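Long-range contacts in acyl-CoA dehydrogenase (Thermus thermophilus, PDB 2Z1Q), which probably catalyses the FAD-dependent oxidation of saturated acyl-CoA thioesters to 2,3-dehydroacyl-CoA, passing the electrons to an acceptor: residues R277-S282 against E308-I313; L301-L306 against A563-L568. All coordinates share one frame; numbering follows the deposited sequence.

How the contacts relate
Both contacts use helix 300-331, at neighbouring turns: residues 308-313 pack antiparallel on helix 252-288 in contact 1, whereas residues 301-306 are crossed by the near-C-terminal helix 556-570 in contact 2. Their centres lie 9 Å apart and they meet directly at V567, whose CG1 is 3.4 Å from L279 CD2 and whose CG2 is 3.8 Å from A310 CB; L306 CD2 and S282 CB come within 4.2 Å. Contact 2 holds I302 of the FAD pocket, so helix 300-331 runs from the cofactor into the buried packing; S282 of contact 1 has its side chain about 9 Å from the FAD.

Contact 1 (R277-S282 against E308-I313); sequences RALELS and EMASRI
Two long helices pack side by side and antiparallel here, within the C-terminal all-helical domain of the acyl-CoA dehydrogenase fold: residues 277-282 of helix 252-288 run at 162° to residues 308-313 of helix 300-331, the axes 10.6 Å apart. With that spacing a single large side chain can bridge the gap, and L279 does so. Its chi1 of -148° leaves CG short of fully anti to the backbone N and carries the isobutyl group into the hollow formed by M309, A310 and I313, one turn of the facing helix. CD1 meets I313 CD1 tip to tip at 3.5 Å, the two chains crossing obliquely. The same methyl rests on the backbone beside the small side chain of A310, 4.1 Å from A310 CA, while L279 CG faces M309 CB at 4.2 Å. The packing is apolar, and V567 of helix 556-570 closes on L279 and A310.

No polar bond joins the two segments. On the side of 308-313 turned from helix 252-288, R312 NE gives a bent hydrogen bond of 2.7 Å to E308 OE1, part of a salt bridge that uses the anti lone pair of that oxygen; E308 OE2 is paired with R560 in turn, and R312 makes a cation-pi contact with Y364. In the other helix S282 turns its hydroxyl back on its own backbone: OG donates to A278 O over 2.8 Å, from above the carbonyl plane, and that oxygen also accepts from S282 N.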
# COMPACT_ATOMS: atom_id res chain seq x y z
N ARG B 277 -17.08 -1.00 -1.21
CA ARG B 277 -17.10 -1.85 -2.40
C ARG B 277 -16.00 -2.89 -2.33
O ARG B 277 -16.23 -4.07 -2.61
CB ARG B 277 -16.92 -1.02 -3.67
CG ARG B 277 -17.81 0.18 -3.73
CD ARG B 277 -19.26 -0.22 -3.60
NE ARG B 277 -20.02 0.80 -2.90
CZ ARG B 277 -20.25 2.02 -3.37
NH1 ARG B 277 -19.77 2.38 -4.55
NH2 ARG B 277 -20.94 2.89 -2.64
N ALA B 278 -14.80 -2.45 -1.97
CA ALA B 278 -13.67 -3.36 -1.87
C ALA B 278 -13.98 -4.43 -0.82
O ALA B 278 -13.56 -5.58 -0.95
CB ALA B 278 -12.40 -2.60 -1.50
N LEU B 279 -14.71 -4.03 0.22
CA LEU B 279 -15.07 -4.96 1.28
C LEU B 279 -16.08 -5.99 0.76
O LEU B 279 -15.96 -7.17 1.05
CB LEU B 279 -15.66 -4.21 2.49
CG LEU B 279 -15.42 -4.78 3.91
CD1 LEU B 279 -16.36 -4.09 4.89
CD2 LEU B 279 -15.67 -6.26 3.95
N GLU B 280 -17.07 -5.53 -0.01
CA GLU B 280 -18.07 -6.45 -0.58
C GLU B 280 -17.34 -7.49 -1.41
O GLU B 280 -17.60 -8.70 -1.28
CB GLU B 280 -19.06 -5.69 -1.49
CG GLU B 280 -19.80 -4.57 -0.79
CD GLU B 280 -20.75 -3.83 -1.72
OE1 GLU B 280 -21.41 -2.87 -1.25
OE2 GLU B 280 -20.85 -4.20 -2.91
N LEU B 281 -16.42 -7.03 -2.26
CA LEU B 281 -15.64 -7.93 -3.10
C LEU B 281 -14.85 -8.91 -2.25
O LEU B 281 -14.83 -10.11 -2.54
CB LEU B 281 -14.67 -7.15 -4.01
CG LEU B 281 -15.23 -6.28 -5.14
CD1 LEU B 281 -14.09 -5.56 -5.85
CD2 LEU B 281 -15.99 -7.14 -6.13
N SER B 282 -14.20 -8.41 -1.20
CA SER B 282 -13.39 -9.25 -0.32
C SER B 282 -14.26 -10.28 0.43
O SER B 282 -13.90 -11.46 0.51
CB SER B 282 -12.63 -8.39 0.69
OG SER B 282 -11.75 -7.50 0.05
N GLU B 308 -10.89 -5.97 10.68
CA GLU B 308 -10.21 -4.67 10.71
C GLU B 308 -10.78 -3.76 9.62
O GLU B 308 -10.98 -2.57 9.84
CB GLU B 308 -8.69 -4.85 10.53
CG GLU B 308 -7.90 -3.56 10.68
CD GLU B 308 -8.04 -2.94 12.06
OE1 GLU B 308 -7.83 -1.71 12.19
OE2 GLU B 308 -8.34 -3.68 13.02
N MET B 309 -11.04 -4.31 8.44
CA MET B 309 -11.61 -3.51 7.35
C MET B 309 -12.94 -2.87 7.75
O MET B 309 -13.12 -1.66 7.58
CB MET B 309 -11.82 -4.38 6.11
CG MET B 309 -10.54 -4.74 5.38
SD MET B 309 -10.85 -5.98 4.11
CE MET B 309 -9.82 -7.23 4.68
N ALA B 310 -13.86 -3.66 8.28
CA ALA B 310 -15.16 -3.14 8.69
C ALA B 310 -14.99 -2.10 9.79
O ALA B 310 -15.69 -1.10 9.84
CB ALA B 310 -16.06 -4.28 9.17
N SER B 311 -14.04 -2.33 10.68
CA SER B 311 -13.83 -1.37 11.74
C SER B 311 -13.34 -0.01 11.21
O SER B 311 -13.92 1.02 11.55
CB SER B 311 -12.84 -1.92 12.76
OG SER B 311 -12.60 -0.97 13.78
N ARG B 312 -12.31 -0.01 10.37
CA ARG B 312 -11.81 1.27 9.87
C ARG B 312 -12.85 1.99 9.01
O ARG B 312 -12.99 3.20 9.07
CB ARG B 312 -10.51 1.07 9.11
CG ARG B 312 -9.46 0.32 9.94
CD ARG B 312 -8.06 0.56 9.42
NE ARG B 312 -7.12 -0.45 9.90
CZ ARG B 312 -5.81 -0.41 9.67
NH1 ARG B 312 -5.02 -1.36 10.14
NH2 ARG B 312 -5.29 0.61 8.98
N ILE B 313 -13.61 1.24 8.22
CA ILE B 313 -14.64 1.86 7.41
C ILE B 313 -15.69 2.53 8.31
O ILE B 313 -16.13 3.65 8.03
CB ILE B 313 -15.32 0.81 6.50
CG1 ILE B 313 -14.31 0.29 5.47
CG2 ILE B 313 -16.52 1.42 5.83
CD1 ILE B 313 -14.80 -0.94 4.74

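Contact 2 (L301-L306 against A563-L568); sequences LIQQKL and AAEAVL. With FAD (flavin-adenine dinucleotide), chain C.
L306, Q303 and A564 carry this crossing of helix 300-331 by helix 556-570, in which segments 301-306 and 563-568 meet at 82° with their axes 8.3 Å apart. A564 sits where the backbones come nearest. Its methyl points into the other helix, 3.6 Å from Q303 CB and about as close to the Q303 carbonyl oxygen, and so small a side chain lets the two helices approach closely.

One turn on, L306 spreads its two methyls over different partners: CD1 meets L568 CD2 at 3.8 Å, the two leucines crossing at about a right angle, and CD2 lies obliquely against V567 CG1. Beyond V567, helix 252-288 continues the apolar packing through A283, and I372 of helix 348-372 lies against L306.

Q303 supplies the polar edge. Bent at chi2 (-137°), its chain brings the amide to E565, which is solvent-exposed and bends at chi2 to bring its carboxylate back toward the amide. NE2 donates to E565 OE2 over 3.1 Å in a nearly straight bond (171°) that lies in the amide plane but arrives from above the carboxylate plane. The same nitrogen is also hydrogen-bonded to G297 O, and a water donates both to Q303 OE1 (2.7 Å) and to E565 OE2. An alanine in place of Q303 would remove the amide and would probably loosen the link to G297, E565 and the bridging water.

On the cofactor side, I302 belongs to the FAD pocket and lies by the adenosine ribose, while K305 forms salt bridges with E368 and with E402 of the second subunit. Such a site, with FAD held between this helical domain and the second subunit, is characteristic of the acyl-CoA dehydrogenase fold.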
# COMPACT_ATOMS: atom_id res chain seq x y z
N LEU B 301 -6.48 -15.51 10.01
CA LEU B 301 -5.86 -14.34 9.36
C LEU B 301 -6.77 -13.59 8.39
O LEU B 301 -6.69 -12.37 8.28
CB LEU B 301 -4.56 -14.74 8.67
CG LEU B 301 -3.47 -15.28 9.61
CD1 LEU B 301 -2.25 -15.71 8.82
CD2 LEU B 301 -3.09 -14.21 10.62
N ILE B 302 -7.64 -14.31 7.69
CA ILE B 302 -8.55 -13.63 6.78
C ILE B 302 -9.59 -12.90 7.62
O ILE B 302 -9.93 -11.75 7.33
CB ILE B 302 -9.29 -14.61 5.87
CG1 ILE B 302 -8.28 -15.31 4.97
CG2 ILE B 302 -10.31 -13.88 5.04
CD1 ILE B 302 -7.59 -16.42 5.67
N GLN B 303 -10.09 -13.56 8.67
CA GLN B 303 -11.09 -12.95 9.55
C GLN B 303 -10.53 -11.68 10.17
O GLN B 303 -11.23 -10.68 10.31
CB GLN B 303 -11.52 -13.93 10.65
CG GLN B 303 -12.13 -15.24 10.15
CD GLN B 303 -13.37 -15.63 10.95
OE1 GLN B 303 -13.39 -15.50 12.17
NE2 GLN B 303 -14.39 -16.12 10.26
N GLN B 304 -9.25 -11.71 10.54
CA GLN B 304 -8.63 -10.53 11.12
C GLN B 304 -8.70 -9.35 10.12
O GLN B 304 -9.02 -8.23 10.49
CB GLN B 304 -7.18 -10.85 11.51
CG GLN B 304 -6.36 -9.64 11.92
CD GLN B 304 -4.95 -10.04 12.32
OE1 GLN B 304 -4.72 -10.54 13.42
NE2 GLN B 304 -3.99 -9.82 11.43
N LYS B 305 -8.41 -9.62 8.85
CA LYS B 305 -8.46 -8.56 7.84
C LYS B 305 -9.89 -8.02 7.68
O LYS B 305 -10.12 -6.81 7.76
CB LYS B 305 -7.97 -9.10 6.49
CG LYS B 305 -6.56 -9.66 6.50
CD LYS B 305 -6.19 -10.08 5.10
CE LYS B 305 -4.98 -11.00 5.06
NZ LYS B 305 -3.79 -10.33 5.61
N LEU B 306 -10.83 -8.93 7.46
CA LEU B 306 -12.25 -8.60 7.29
C LEU B 306 -12.79 -7.81 8.47
O LEU B 306 -13.56 -6.87 8.30
CB LEU B 306 -13.07 -9.89 7.11
CG LEU B 306 -12.86 -10.68 5.82
CD1 LEU B 306 -13.60 -12.01 5.90
CD2 LEU B 306 -13.33 -9.86 4.62
N ALA B 563 -16.66 -9.32 14.11
CA ALA B 563 -16.95 -8.40 13.00
C ALA B 563 -16.89 -9.17 11.67
O ALA B 563 -17.75 -9.01 10.81
CB ALA B 563 -15.93 -7.26 12.99
N ALA B 564 -15.86 -10.01 11.54
CA ALA B 564 -15.67 -10.85 10.35
C ALA B 564 -16.94 -11.64 10.09
O ALA B 564 -17.53 -11.55 9.01
CB ALA B 564 -14.49 -11.81 10.57
N GLU B 565 -17.36 -12.43 11.08
CA GLU B 565 -18.57 -13.23 10.95
C GLU B 565 -19.71 -12.38 10.41
O GLU B 565 -20.43 -12.80 9.50
CB GLU B 565 -18.96 -13.84 12.31
CG GLU B 565 -17.99 -14.91 12.83
CD GLU B 565 -17.83 -16.09 11.87
OE1 GLU B 565 -18.69 -16.24 10.97
OE2 GLU B 565 -16.86 -16.86 12.01
N ALA B 566 -19.86 -11.17 10.95
CA ALA B 566 -20.91 -10.26 10.50
C ALA B 566 -20.69 -9.83 9.05
O ALA B 566 -21.64 -9.66 8.29
CB ALA B 566 -20.96 -9.04 11.40
N VAL B 567 -19.42 -9.65 8.68
CA VAL B 567 -19.06 -9.25 7.33
C VAL B 567 -19.44 -10.36 6.37
O VAL B 567 -20.12 -10.12 5.37
CB VAL B 567 -17.53 -8.93 7.22
CG1 VAL B 567 -17.12 -8.79 5.75
CG2 VAL B 567 -17.22 -7.64 7.96
N LEU B 568 -19.01 -11.58 6.67
CA LEU B 568 -19.32 -12.72 5.82
C LEU B 568 -20.82 -12.96 5.77
O LEU B 568 -21.35 -13.42 4.76
CB LEU B 568 -18.60 -13.98 6.32
CG LEU B 568 -17.07 -13.96 6.21
CD1 LEU B 568 -16.47 -15.17 6.90
CD2 LEU B 568 -16.67 -13.93 4.75
PA FAD C . -6.25 -17.62 -2.93
O1A FAD C . -5.82 -16.57 -3.83
O2A FAD C . -6.69 -19.07 -3.44
O5B FAD C . -5.78 -17.50 -1.43
C5B FAD C . -6.55 -16.53 -0.74
C4B FAD C . -6.07 -16.73 0.66
O4B FAD C . -4.90 -17.39 1.02
C3B FAD C . -6.38 -15.66 1.79
O3B FAD C . -7.72 -15.83 2.28
C2B FAD C . -5.22 -16.16 2.73
O2B FAD C . -5.41 -15.88 4.14
C1B FAD C . -5.46 -17.55 2.27
N9A FAD C . -5.04 -18.70 3.03
C8A FAD C . -4.81 -19.91 2.42
N7A FAD C . -4.50 -20.81 3.28
C5A FAD C . -4.48 -20.25 4.51
C6A FAD C . -4.20 -20.73 5.82
N6A FAD C . -3.85 -22.05 6.00
N1A FAD C . -4.28 -19.85 6.86
C2A FAD C . -4.64 -18.58 6.69
N3A FAD C . -4.92 -18.11 5.48
C4A FAD C . -4.85 -18.88 4.36
N1 FAD C . 2.57 -20.62 -9.88
C2 FAD C . 3.41 -21.57 -10.30
O2 FAD C . 3.17 -22.73 -9.98
N3 FAD C . 4.49 -21.31 -11.09
C4 FAD C . 4.80 -20.03 -11.51
O4 FAD C . 5.76 -19.80 -12.22
C4X FAD C . 3.91 -18.94 -11.09
N5 FAD C . 4.08 -17.67 -11.45
C5X FAD C . 3.21 -16.69 -11.10
C6 FAD C . 3.38 -15.33 -11.56
C7 FAD C . 2.44 -14.35 -11.20
C7M FAD C . 2.62 -12.94 -11.72
C8 FAD C . 1.33 -14.67 -10.36
C8M FAD C . 0.30 -13.63 -9.97
C9 FAD C . 1.15 -15.97 -9.90
C9A FAD C . 2.09 -17.00 -10.25
N10 FAD C . 1.88 -18.34 -9.82
C10 FAD C . 2.74 -19.33 -10.21
C1' FAD C . 0.71 -18.57 -8.99
C2' FAD C . 0.94 -18.68 -7.48
O2' FAD C . 1.70 -19.85 -7.15
C3' FAD C . -0.45 -18.75 -6.98
O3' FAD C . -1.11 -17.51 -7.36
C4' FAD C . -0.58 -18.87 -5.50
O4' FAD C . 0.03 -20.06 -4.99
C5' FAD C . -2.07 -18.83 -5.38
O5' FAD C . -2.55 -18.83 -4.12
P FAD C . -4.10 -18.51 -4.46
O1P FAD C . -4.16 -17.30 -5.30
O2P FAD C . -4.77 -19.77 -5.25
O3P FAD C . -4.73 -18.24 -2.97
O HOH W 1 -15.36 -16.17 13.93